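PDB 4Z6M: homoprotocatechuate 2,3-dioxygenase, which uses an iron(II) centre and molecular oxygen to cleave the aromatic ring of the catechol homoprotocatechuate next to its two hydroxyls, as an extradiol dioxygenase. Local coordinates for residues S55-N63 and Y145-L153; I241-G249 and R293-W304. The protein carries 1 engineered substitution. All coordinates share one frame; numbering follows the deposited sequence. Where two conformers were deposited one is given.

Contact 1 of 2, residues S55-N63 and Y145-L153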
# COMPACT_ATOMS: atom_id res chain seq x y z
N SER A 55 -11.48 18.07 5.19
CA SER A 55 -10.72 16.84 5.05
C SER A 55 -10.65 16.06 6.36
O SER A 55 -10.98 16.58 7.43
CB SER A 55 -9.33 17.17 4.51
OG SER A 55 -8.60 17.93 5.42
N PHE A 56 -10.16 14.83 6.27
CA PHE A 56 -10.15 13.88 7.41
C PHE A 56 -9.38 14.42 8.60
O PHE A 56 -9.75 14.14 9.73
CB PHE A 56 -9.53 12.57 6.94
CG PHE A 56 -9.76 11.38 7.84
CD1 PHE A 56 -11.05 10.92 8.10
CD2 PHE A 56 -8.69 10.66 8.36
CE1 PHE A 56 -11.26 9.80 8.88
CE2 PHE A 56 -8.91 9.53 9.12
CZ PHE A 56 -10.18 9.11 9.37
N GLU A 57 -8.26 15.10 8.37
CA GLU A 57 -7.38 15.50 9.47
C GLU A 57 -7.52 16.97 9.90
O GLU A 57 -6.77 17.44 10.74
CB GLU A 57 -5.91 15.19 9.13
CG GLU A 57 -5.66 13.72 8.95
CD GLU A 57 -4.19 13.37 8.74
OE1 GLU A 57 -3.41 14.29 8.41
OE2 GLU A 57 -3.89 12.15 8.90
N GLU A 58 -8.48 17.68 9.31
CA GLU A 58 -8.60 19.11 9.59
C GLU A 58 -9.29 19.40 10.91
O GLU A 58 -10.22 18.69 11.30
CB GLU A 58 -9.38 19.78 8.46
CG GLU A 58 -9.38 21.30 8.55
CD GLU A 58 -7.97 21.85 8.62
OE1 GLU A 58 -7.33 21.97 7.53
OE2 GLU A 58 -7.48 22.16 9.74
N PHE A 59 -8.86 20.45 11.60
CA PHE A 59 -9.53 20.92 12.82
C PHE A 59 -10.18 22.30 12.65
O PHE A 59 -11.05 22.66 13.43
CB PHE A 59 -8.60 20.93 14.05
CG PHE A 59 -7.61 22.04 14.04
CD1 PHE A 59 -6.42 21.92 13.34
CD2 PHE A 59 -7.87 23.23 14.69
CE1 PHE A 59 -5.53 22.98 13.28
CE2 PHE A 59 -6.95 24.28 14.66
CZ PHE A 59 -5.80 24.15 13.94
N ILE A 60 -9.75 23.08 11.65
CA ILE A 60 -10.45 24.35 11.37
C ILE A 60 -11.76 24.02 10.69
O ILE A 60 -12.02 22.88 10.29
CB ILE A 60 -9.60 25.36 10.54
CG1 ILE A 60 -9.44 24.93 9.07
CG2 ILE A 60 -8.26 25.62 11.22
CD1 ILE A 60 -8.93 26.07 8.19
N HIS A 61 -12.64 25.01 10.58
CA HIS A 61 -14.02 24.70 10.27
C HIS A 61 -14.22 24.02 8.92
O HIS A 61 -15.06 23.15 8.77
CB HIS A 61 -14.85 25.98 10.32
CG HIS A 61 -16.31 25.77 10.12
ND1 HIS A 61 -16.92 25.96 8.91
CD2 HIS A 61 -17.29 25.46 10.99
CE1 HIS A 61 -18.22 25.77 9.03
NE2 HIS A 61 -18.47 25.45 10.29
N HIS A 62 -13.42 24.41 7.92
CA HIS A 62 -13.59 23.85 6.59
C HIS A 62 -12.33 24.06 5.75
O HIS A 62 -11.51 24.93 6.05
CB HIS A 62 -14.77 24.47 5.88
CG HIS A 62 -14.69 25.96 5.81
ND1 HIS A 62 -15.37 26.79 6.68
CD2 HIS A 62 -13.99 26.78 4.99
CE1 HIS A 62 -15.08 28.04 6.40
NE2 HIS A 62 -14.24 28.06 5.39
N ASN A 63 -12.24 23.26 4.70
CA ASN A 63 -11.24 23.41 3.64
C ASN A 63 -11.85 23.82 2.30
O ASN A 63 -11.11 24.17 1.37
CB ASN A 63 -10.46 22.13 3.43
CG ASN A 63 -9.67 21.70 4.65
OD1 ASN A 63 -9.84 20.56 5.12
ND2 ASN A 63 -8.82 22.57 5.16
N TYR A 145 -13.53 6.44 7.58
CA TYR A 145 -12.46 6.50 6.58
C TYR A 145 -12.83 5.76 5.31
O TYR A 145 -13.17 4.56 5.32
CB TYR A 145 -11.20 5.91 7.16
CG TYR A 145 -9.91 6.10 6.39
CD1 TYR A 145 -9.19 7.25 6.54
CD2 TYR A 145 -9.35 5.08 5.62
CE1 TYR A 145 -7.97 7.43 5.90
CE2 TYR A 145 -8.13 5.27 4.98
CZ TYR A 145 -7.46 6.45 5.13
OH TYR A 145 -6.22 6.65 4.50
N SER A 146 -12.73 6.49 4.20
CA SER A 146 -12.97 5.97 2.87
C SER A 146 -11.72 5.32 2.28
O SER A 146 -10.58 5.74 2.57
CB SER A 146 -13.35 7.14 1.96
OG SER A 146 -13.36 6.74 0.61
N ALA A 147 -11.91 4.37 1.38
CA ALA A 147 -10.78 3.82 0.65
C ALA A 147 -10.06 4.88 -0.20
O ALA A 147 -8.89 4.69 -0.57
CB ALA A 147 -11.26 2.65 -0.21
N GLY A 148 -10.74 5.98 -0.51
CA GLY A 148 -10.16 7.12 -1.22
C GLY A 148 -9.92 8.36 -0.36
O GLY A 148 -9.86 9.47 -0.90
N GLU A 149 -9.81 8.21 0.96
CA GLU A 149 -9.93 9.37 1.88
C GLU A 149 -8.98 10.53 1.58
O GLU A 149 -7.76 10.36 1.49
CB GLU A 149 -9.73 8.94 3.32
CG GLU A 149 -10.08 10.00 4.35
CD GLU A 149 -11.57 10.23 4.50
OE1 GLU A 149 -12.36 9.29 4.27
OE2 GLU A 149 -11.94 11.34 4.87
N LEU A 150 -9.57 11.71 1.46
CA LEU A 150 -8.82 12.95 1.38
C LEU A 150 -8.52 13.47 2.76
O LEU A 150 -9.41 13.76 3.55
CB LEU A 150 -9.63 13.97 0.58
CG LEU A 150 -10.09 13.49 -0.80
CD1 LEU A 150 -10.75 14.65 -1.55
CD2 LEU A 150 -8.95 12.93 -1.63
N VAL A 151 -7.24 13.58 3.08
CA VAL A 151 -6.81 13.79 4.47
C VAL A 151 -6.42 15.22 4.82
O VAL A 151 -6.56 15.61 5.97
CB VAL A 151 -5.70 12.79 4.86
CG1 VAL A 151 -6.17 11.36 4.64
CG2 VAL A 151 -4.40 13.03 4.11
N ARG A 152 -5.97 16.00 3.83
CA ARG A 152 -5.56 17.39 4.05
C ARG A 152 -5.87 18.19 2.80
O ARG A 152 -5.90 17.64 1.70
CB ARG A 152 -4.07 17.52 4.32
CG ARG A 152 -3.59 16.98 5.65
CD ARG A 152 -2.12 17.28 5.85
NE ARG A 152 -1.30 16.54 4.90
CZ ARG A 152 -0.98 15.25 5.02
NH1 ARG A 152 -1.38 14.56 6.09
NH2 ARG A 152 -0.24 14.65 4.10
N LEU A 153 -6.07 19.50 2.97
CA LEU A 153 -5.89 20.42 1.86
C LEU A 153 -4.40 20.64 1.67
O LEU A 153 -3.70 20.98 2.64
CB LEU A 153 -6.55 21.76 2.19
CG LEU A 153 -6.38 22.82 1.10
CD1 LEU A 153 -7.12 22.44 -0.15
CD2 LEU A 153 -6.81 24.17 1.62
O HOH W 1 -6.07 20.18 5.81
O HOH W 2 -1.23 12.13 7.69
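Phe56 reaches from a type I turn, Ser55 to Glu58, toward residues 145-153. CB of Phe56 lies 3.4 Å from Glu149 OE2. With CG anti to the backbone N (chi1 -165°), CG and CD1 pass the same carboxylate, CD1 also at 3.4 Å from Glu149 OE2 and the two planes 51° apart, while CD2, CE2 and CZ turn to CD1 of Tyr145. That atom brings a ring edge over one face of Phe56, a T-shaped pair with centroids 5.1 Å apart. Glu149 is steadied by bonds of its own, OE1 taking the Ser146 N-H on its anti lone pair and OE2 bonding to His42.

Two backbone bonds tie the turn to residues 150 and 151: Phe56 N gives a nearly straight bond to Leu150 O at 3.0 Å, and Glu57 N reaches Val151 O, also at 3.0 Å. Farther out, Arg152 NH1 meets Glu57 OE1 at 3.1 Å in a salt bridge whose hydrogen bond is weak; water 2 links NH1 to Glu57 OE2, which His220 also holds. The turn after strand 50-54 is thus joined to the lead-in of strand 152-160, linking the two glyoxalase-family modules characteristic of extradiol dioxygenases.

Contact 2 of 2, residues I241-G249 and R293-W304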
# COMPACT_ATOMS: atom_id res chain seq x y z
N ILE A 241 -12.15 11.90 -15.12
CA ILE A 241 -10.72 11.77 -14.82
C ILE A 241 -9.98 12.46 -15.96
O ILE A 241 -10.02 12.01 -17.10
CB ILE A 241 -10.28 10.31 -14.74
CG1 ILE A 241 -11.02 9.56 -13.64
CG2 ILE A 241 -8.77 10.21 -14.56
CD1 ILE A 241 -10.79 8.07 -13.64
N GLU A 242 -9.36 13.59 -15.65
CA GLU A 242 -8.75 14.40 -16.71
C GLU A 242 -7.37 13.86 -17.08
O GLU A 242 -7.04 13.80 -18.26
CB GLU A 242 -8.64 15.87 -16.27
CG GLU A 242 -8.20 16.79 -17.40
CD GLU A 242 -7.69 18.13 -16.95
OE1 GLU A 242 -7.19 18.24 -15.83
OE2 GLU A 242 -7.81 19.09 -17.76
N ARG A 243 -6.56 13.55 -16.08
CA ARG A 243 -5.14 13.27 -16.30
C ARG A 243 -4.62 12.50 -15.11
O ARG A 243 -4.83 12.89 -13.96
CB ARG A 243 -4.37 14.58 -16.43
CG ARG A 243 -2.86 14.42 -16.51
CD ARG A 243 -2.12 15.75 -16.60
NE ARG A 243 -0.73 15.47 -16.29
CZ ARG A 243 0.10 16.26 -15.62
NH1 ARG A 243 -0.23 17.52 -15.36
NH2 ARG A 243 1.28 15.80 -15.27
N GLY A 244 -3.90 11.43 -15.40
CA GLY A 244 -3.27 10.62 -14.36
C GLY A 244 -3.93 9.26 -14.24
O GLY A 244 -4.68 8.83 -15.13
N PRO A 245 -3.63 8.54 -13.16
CA PRO A 245 -2.72 8.92 -12.10
C PRO A 245 -1.25 8.87 -12.56
O PRO A 245 -0.94 8.23 -13.55
CB PRO A 245 -2.99 7.88 -11.02
CG PRO A 245 -3.37 6.68 -11.79
CD PRO A 245 -4.12 7.18 -12.99
N GLY A 246 -0.39 9.59 -11.87
CA GLY A 246 1.03 9.56 -12.20
C GLY A 246 1.90 9.90 -11.02
O GLY A 246 1.44 10.11 -9.91
N ARG A 247 3.19 9.95 -11.32
CA ARG A 247 4.19 10.54 -10.44
C ARG A 247 4.62 11.84 -11.09
O ARG A 247 5.01 11.84 -12.24
CB ARG A 247 5.38 9.58 -10.33
CG ARG A 247 6.60 10.15 -9.64
CD ARG A 247 6.44 10.19 -8.14
NE ARG A 247 6.38 8.84 -7.57
CZ ARG A 247 6.14 8.59 -6.28
NH1 ARG A 247 5.91 9.59 -5.43
NH2 ARG A 247 6.13 7.34 -5.85
N HIS A 248 4.62 12.93 -10.32
CA HIS A 248 5.15 14.20 -10.83
C HIS A 248 6.68 14.16 -10.81
O HIS A 248 7.28 13.54 -9.93
CB HIS A 248 4.73 15.34 -9.94
CG HIS A 248 3.33 15.82 -10.11
ND1 HIS A 248 2.79 16.16 -11.34
CD2 HIS A 248 2.37 16.08 -9.19
CE1 HIS A 248 1.56 16.61 -11.16
NE2 HIS A 248 1.29 16.58 -9.86
N GLY A 249 7.31 14.83 -11.76
CA GLY A 249 8.71 15.18 -11.64
C GLY A 249 8.88 16.26 -10.59
O GLY A 249 9.36 16.04 -9.48
N ARG A 293 6.74 16.73 -15.67
CA ARG A 293 5.36 16.83 -15.17
C ARG A 293 4.80 15.46 -14.80
O ARG A 293 4.18 15.28 -13.75
CB ARG A 293 4.47 17.55 -16.19
CG ARG A 293 4.70 19.05 -16.19
CD ARG A 293 3.57 19.83 -16.82
NE ARG A 293 3.79 21.27 -16.75
CZ ARG A 293 3.50 22.05 -15.71
NH1 ARG A 293 3.01 21.55 -14.59
NH2 ARG A 293 3.68 23.35 -15.81
N ASP A 294 5.06 14.49 -15.68
CA ASP A 294 4.87 13.07 -15.39
C ASP A 294 6.23 12.40 -15.49
O ASP A 294 6.82 12.33 -16.58
CB ASP A 294 3.85 12.41 -16.32
CG ASP A 294 3.49 11.05 -15.86
OD1 ASP A 294 2.65 10.95 -14.91
OD2 ASP A 294 4.09 10.08 -16.35
N TRP A 295 6.71 11.90 -14.36
CA TRP A 295 8.03 11.30 -14.25
C TRP A 295 8.18 10.05 -15.12
O TRP A 295 9.29 9.67 -15.51
CB TRP A 295 8.22 10.92 -12.78
CG TRP A 295 9.50 10.28 -12.36
CD1 TRP A 295 9.64 9.09 -11.74
CD2 TRP A 295 10.81 10.89 -12.37
NE1 TRP A 295 10.95 8.86 -11.39
CE2 TRP A 295 11.70 9.95 -11.80
CE3 TRP A 295 11.33 12.09 -12.87
CZ2 TRP A 295 13.06 10.21 -11.64
CZ3 TRP A 295 12.72 12.33 -12.74
CH2 TRP A 295 13.54 11.39 -12.14
N TRP A 296 7.05 9.41 -15.42
CA TRP A 296 7.01 8.20 -16.24
C TRP A 296 6.90 8.52 -17.72
O TRP A 296 6.83 7.60 -18.56
CB TRP A 296 5.86 7.32 -15.80
CG TRP A 296 5.80 7.08 -14.32
CD1 TRP A 296 6.85 7.05 -13.42
CD2 TRP A 296 4.62 6.84 -13.55
NE1 TRP A 296 6.38 6.79 -12.16
CE2 TRP A 296 5.02 6.63 -12.21
CE3 TRP A 296 3.27 6.71 -13.87
CZ2 TRP A 296 4.11 6.36 -11.20
CZ3 TRP A 296 2.37 6.46 -12.88
CH2 TRP A 296 2.79 6.31 -11.56
N GLY A 297 6.88 9.81 -18.04
CA GLY A 297 6.84 10.25 -19.41
C GLY A 297 5.47 10.22 -20.06
O GLY A 297 5.37 10.46 -21.25
N ASN A 298 4.41 9.94 -19.30
CA ASN A 298 3.09 9.93 -19.89
C ASN A 298 2.74 11.35 -20.34
O ASN A 298 3.19 12.34 -19.74
CB ASN A 298 2.03 9.37 -18.91
CG ASN A 298 2.02 7.87 -18.90
OD1 ASN A 298 2.21 7.25 -19.95
ND2 ASN A 298 1.78 7.27 -17.77
N PRO A 299 1.99 11.46 -21.43
CA PRO A 299 1.74 12.78 -22.01
C PRO A 299 0.81 13.63 -21.15
O PRO A 299 -0.10 13.11 -20.52
CB PRO A 299 1.09 12.45 -23.36
CG PRO A 299 0.41 11.14 -23.12
CD PRO A 299 1.38 10.38 -22.24
N VAL A 300 1.03 14.94 -21.13
CA VAL A 300 0.13 15.87 -20.45
C VAL A 300 -1.03 16.15 -21.37
O VAL A 300 -0.85 16.61 -22.50
CB VAL A 300 0.88 17.15 -20.05
CG1 VAL A 300 -0.05 18.12 -19.34
CG2 VAL A 300 2.05 16.81 -19.14
N VAL A 301 -2.23 15.86 -20.88
CA VAL A 301 -3.42 16.05 -21.66
C VAL A 301 -3.60 17.54 -22.01
O VAL A 301 -3.34 18.42 -21.19
CB VAL A 301 -4.67 15.49 -20.91
CG1 VAL A 301 -4.45 14.05 -20.47
CG2 VAL A 301 -5.03 16.37 -19.75
N PRO A 302 -4.01 17.85 -23.23
CA PRO A 302 -4.01 19.26 -23.68
C PRO A 302 -4.93 20.17 -22.85
O PRO A 302 -4.60 21.33 -22.61
CB PRO A 302 -4.45 19.18 -25.14
CG PRO A 302 -4.87 17.77 -25.38
CD PRO A 302 -4.28 16.91 -24.33
N SER A 303 -6.06 19.62 -22.38
CA SER A 303 -6.95 20.41 -21.53
C SER A 303 -6.28 20.91 -20.26
O SER A 303 -6.70 21.92 -19.70
CB SER A 303 -8.21 19.63 -21.16
OG SER A 303 -7.92 18.48 -20.40
N TRP A 304 -5.27 20.19 -19.78
CA TRP A 304 -4.52 20.62 -18.61
C TRP A 304 -3.88 21.98 -18.84
O TRP A 304 -3.79 22.79 -17.92
CB TRP A 304 -3.48 19.54 -18.21
CG TRP A 304 -3.08 19.60 -16.77
CD1 TRP A 304 -3.69 18.97 -15.73
CD2 TRP A 304 -2.04 20.39 -16.19
NE1 TRP A 304 -3.08 19.29 -14.55
CE2 TRP A 304 -2.07 20.16 -14.79
CE3 TRP A 304 -1.08 21.28 -16.70
CZ2 TRP A 304 -1.20 20.79 -13.92
CZ3 TRP A 304 -0.23 21.91 -15.84
CH2 TRP A 304 -0.29 21.66 -14.47
O HOH W 3 0.22 13.11 -17.57
O HOH W 4 0.89 8.96 -15.58
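With CG anti to the backbone N (chi1 174°) and the chain extended as far as NE, Arg243 carries its guanidinium to Val300 CG2, which lies over one face, and to Trp304, which lies at its edge, a worked case of an arginine held by several kinds of contact at once. NH1 stands over the face of the indole, 3.3 Å from Trp304 CE2, in a cation-pi contact with the guanidinium plane almost upright on the ring, at 83°. Water 3 bridges NE to Pro299 O. The extended Glu242 lets Ser303 OG donate to OE2 at 2.7 Å, on the anti side but 22° out of the carboxylate plane; OE1 is paired with Arg265.

At the other end, His248 ND1 donates in its ring plane to Arg293 O at 2.9 Å; this bond and that of NE2 to Glu267, an iron ligand, together hold the ring's rotation. Trp295 N closes on Arg247 O at 2.7 Å. Trp296 lays an indole face over the Gly246-Arg247 peptide, with CZ3 3.4 Å from Gly246 CA, and its NE1 bonds to Asp230 of the fourth subunit.

Residues 293-301 run beside residues 242-249, which include strand 244-247, an outermost strand of its sheet within the chain, and helix 302-306 follows. Strand 254-259 pairs with the same segment, Glu242 and Arg243 both facing Tyr257 in a classic beta bulge and Gly246 bonding to Tyr255, while helix 222-234 packs on Pro245.

Contacts 1 and 2 show how one sheet can be approached from separate places around a metal site. Their centres lie 24 Å apart and their nearest atoms about 12 Å apart, so they do not touch; along the chain, contact 1 closes before contact 2 opens. Both reach the sheet that contains strands 152-160, 211-218 and 265-270, which supply the iron ligands His155, His214 and Glu267. Contact 2 comes closer to the metal, the side chain of His248 lying about 5 Å from iron, whereas in contact 1 the side chain of Leu153 is about 10 Å away. Both touch the second subunit; contact 2 meets the fourth far more extensively, and contact 1 also touches the third.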